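Local coordinates for protein Blo t 1 allergen (PDB 5JT8) that is a mite allergen and probable papain-family cysteine protease whose propeptide probably inhibits it until removed, at residues V251-G256 and D280-L285. Numbering follows the deposited sequence. Where two conformers were deposited one is given.
Sequences VIYMHG and DHAVIL
Met254 and His281 pair across two antiparallel strands of the papain fold, and the way their register slips at one end is a worked example of the classic beta bulge. Met254 O accepts two N-H groups, from His281 N at 3.0 Å and from Asp280 N at 2.8 Å, so two residues of one strand face a single residue of the other. Met254 N returns a nearly straight bond to His281 O (172°). Further along, Ile252 and Val283 exchange a regular pair of backbone bonds. On their face of the sheet Ile252 CG1 presses on Val283 CG2 at 3.5 Å, tighter than usual for two carbons; both branches sit between their own backbone N and carbonyl carbon. Ile252 CG2 meets Leu285 CD1 at 3.6 Å, the two side chains crossing at about a right angle. On the other face, in the conformer given, Ala282 CB lies over the Tyr253 ring, 3.8 Å from its centroid and offset toward the rim, a CH-pi contact. Helices 139-154 and 187-196 pack on this side against Val251 and Ala282, and Tyr253 OH is held by Gly185 O and Ser187 N. His281 is the probable catalytic histidine by analogy with papain; its NE2 is hydrogen-bonded to Asn301 OD1, and its ring stacks on Trp303. Within the bulge, Asp280 OD2 is hydrogen-bonded to Ser84 OG and Ser257 OG, whereas Asp280 OD1 receives a weak, bent bond from Gly256 N at 2.9 Å.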
loop_
_atom_site.group_PDB
_atom_site.type_symbol
_atom_site.label_atom_id
_atom_site.label_comp_id
_atom_site.label_asym_id
_atom_site.label_seq_id
_atom_site.Cartn_x
_atom_site.Cartn_y
_atom_site.Cartn_z
ATOM N N VAL A 251 0.574 7.090 4.786
ATOM C CA VAL A 251 -0.202 6.368 3.777
ATOM C C VAL A 251 -0.283 7.222 2.531
ATOM O O VAL A 251 -0.500 8.433 2.621
ATOM C CB VAL A 251 -1.643 6.054 4.245
ATOM C CG1 VAL A 251 -2.438 5.360 3.131
ATOM C CG2 VAL A 251 -1.629 5.210 5.494
ATOM N N ILE A 252 -0.085 6.600 1.375
ATOM C CA ILE A 252 -0.377 7.235 0.100
ATOM C C ILE A 252 -1.270 6.323 -0.740
ATOM O O ILE A 252 -1.314 5.117 -0.544
ATOM C CB ILE A 252 0.903 7.559 -0.720
ATOM C CG1 ILE A 252 1.656 6.271 -1.056
ATOM C CG2 ILE A 252 1.830 8.501 0.039
ATOM C CD1 ILE A 252 2.657 6.425 -2.198
ATOM N N TYR A 253 -2.000 6.921 -1.666
ATOM C CA TYR A 253 -2.792 6.172 -2.626
ATOM C C TYR A 253 -2.228 6.379 -4.005
ATOM O O TYR A 253 -2.003 7.515 -4.419
ATOM C CB TYR A 253 -4.245 6.604 -2.597
ATOM C CG TYR A 253 -5.068 5.824 -1.621
ATOM C CD1 TYR A 253 -4.973 6.071 -0.265
ATOM C CD2 TYR A 253 -5.936 4.829 -2.054
ATOM C CE1 TYR A 253 -5.723 5.364 0.632
ATOM C CE2 TYR A 253 -6.696 4.110 -1.154
ATOM C CZ TYR A 253 -6.585 4.385 0.193
ATOM O OH TYR A 253 -7.330 3.682 1.111
ATOM N N MET A 254 -1.986 5.287 -4.714
ATOM C CA MET A 254 -1.379 5.413 -6.015
ATOM C C MET A 254 -1.907 4.384 -7.011
ATOM O O MET A 254 -2.871 3.668 -6.744
ATOM C CB MET A 254 0.150 5.334 -5.881
ATOM C CG MET A 254 0.637 4.353 -4.850
ATOM S SD MET A 254 0.612 2.699 -5.539
ATOM C CE MET A 254 1.598 2.983 -7.014
ATOM N N HIS A 255 -1.283 4.346 -8.180
ATOM C CA HIS A 255 -1.743 3.503 -9.263
ATOM C C HIS A 255 -0.996 2.162 -9.216
ATOM O O HIS A 255 -0.062 1.927 -9.983
ATOM C CB HIS A 255 -1.544 4.221 -10.612
ATOM C CG HIS A 255 -2.249 3.562 -11.755
ATOM N ND1 HIS A 255 -2.420 4.175 -12.979
ATOM C CD2 HIS A 255 -2.843 2.347 -11.856
ATOM C CE1 HIS A 255 -3.086 3.365 -13.785
ATOM N NE2 HIS A 255 -3.348 2.248 -13.129
ATOM N N GLY A 256 -1.406 1.292 -8.296
ATOM C CA GLY A 256 -0.713 0.032 -8.081
ATOM C C GLY A 256 -0.794 -0.954 -9.239
ATOM O O GLY A 256 0.116 -1.763 -9.414
ATOM N N ASP A 280 -5.608 3.109 -7.257
ATOM C CA ASP A 280 -6.317 1.894 -6.836
ATOM C C ASP A 280 -5.549 1.091 -5.793
ATOM O O ASP A 280 -5.927 -0.026 -5.461
ATOM C CB ASP A 280 -6.638 0.985 -8.035
ATOM C CG ASP A 280 -5.398 0.555 -8.818
ATOM O OD1 ASP A 280 -4.260 0.877 -8.412
ATOM O OD2 ASP A 280 -5.573 -0.123 -9.855
ATOM N N HIS A 281 -4.478 1.655 -5.259
ATOM C CA HIS A 281 -3.672 0.913 -4.301
ATOM C C HIS A 281 -3.152 1.825 -3.211
ATOM O O HIS A 281 -2.634 2.898 -3.503
ATOM C CB HIS A 281 -2.521 0.240 -5.026
ATOM C CG HIS A 281 -1.729 -0.705 -4.179
ATOM N ND1 HIS A 281 -2.314 -1.609 -3.320
ATOM C CD2 HIS A 281 -0.394 -0.920 -4.101
ATOM C CE1 HIS A 281 -1.371 -2.320 -2.728
ATOM N NE2 HIS A 281 -0.199 -1.927 -3.190
ATOM N N ALA A 282 -3.292 1.396 -1.960
ATOM C CA ALA A 282 -2.737 2.132 -0.824
ATOM C C ALA A 282 -1.422 1.514 -0.373
ATOM O O ALA A 282 -1.333 0.307 -0.239
ATOM C CB ALA A 282 -3.711 2.152 0.334
ATOM N N VAL A 283 -0.411 2.348 -0.137
ATOM C CA VAL A 283 0.870 1.876 0.400
ATOM C C VAL A 283 1.416 2.923 1.367
ATOM O O VAL A 283 0.710 3.875 1.696
ATOM C CB VAL A 283 1.905 1.599 -0.701
ATOM C CG1 VAL A 283 1.462 0.435 -1.593
ATOM C CG2 VAL A 283 2.163 2.870 -1.543
ATOM N N ILE A 284 2.667 2.761 1.785
ATOM C CA ILE A 284 3.292 3.636 2.776
ATOM C C ILE A 284 4.605 4.225 2.262
ATOM O O ILE A 284 5.436 3.503 1.716
ATOM C CB ILE A 284 3.571 2.851 4.098
ATOM C CG1 ILE A 284 2.253 2.337 4.709
ATOM C CG2 ILE A 284 4.344 3.690 5.105
ATOM C CD1 ILE A 284 2.478 1.281 5.809
ATOM N N LEU A 285 4.787 5.531 2.436
ATOM C CA LEU A 285 6.098 6.149 2.242
ATOM C C LEU A 285 6.845 6.111 3.557
ATOM O O LEU A 285 6.323 6.551 4.580
ATOM C CB LEU A 285 5.974 7.592 1.751
ATOM C CG LEU A 285 5.371 7.871 0.375
ATOM C CD1 LEU A 285 5.283 9.381 0.130
ATOM C CD2 LEU A 285 6.233 7.198 -0.690
#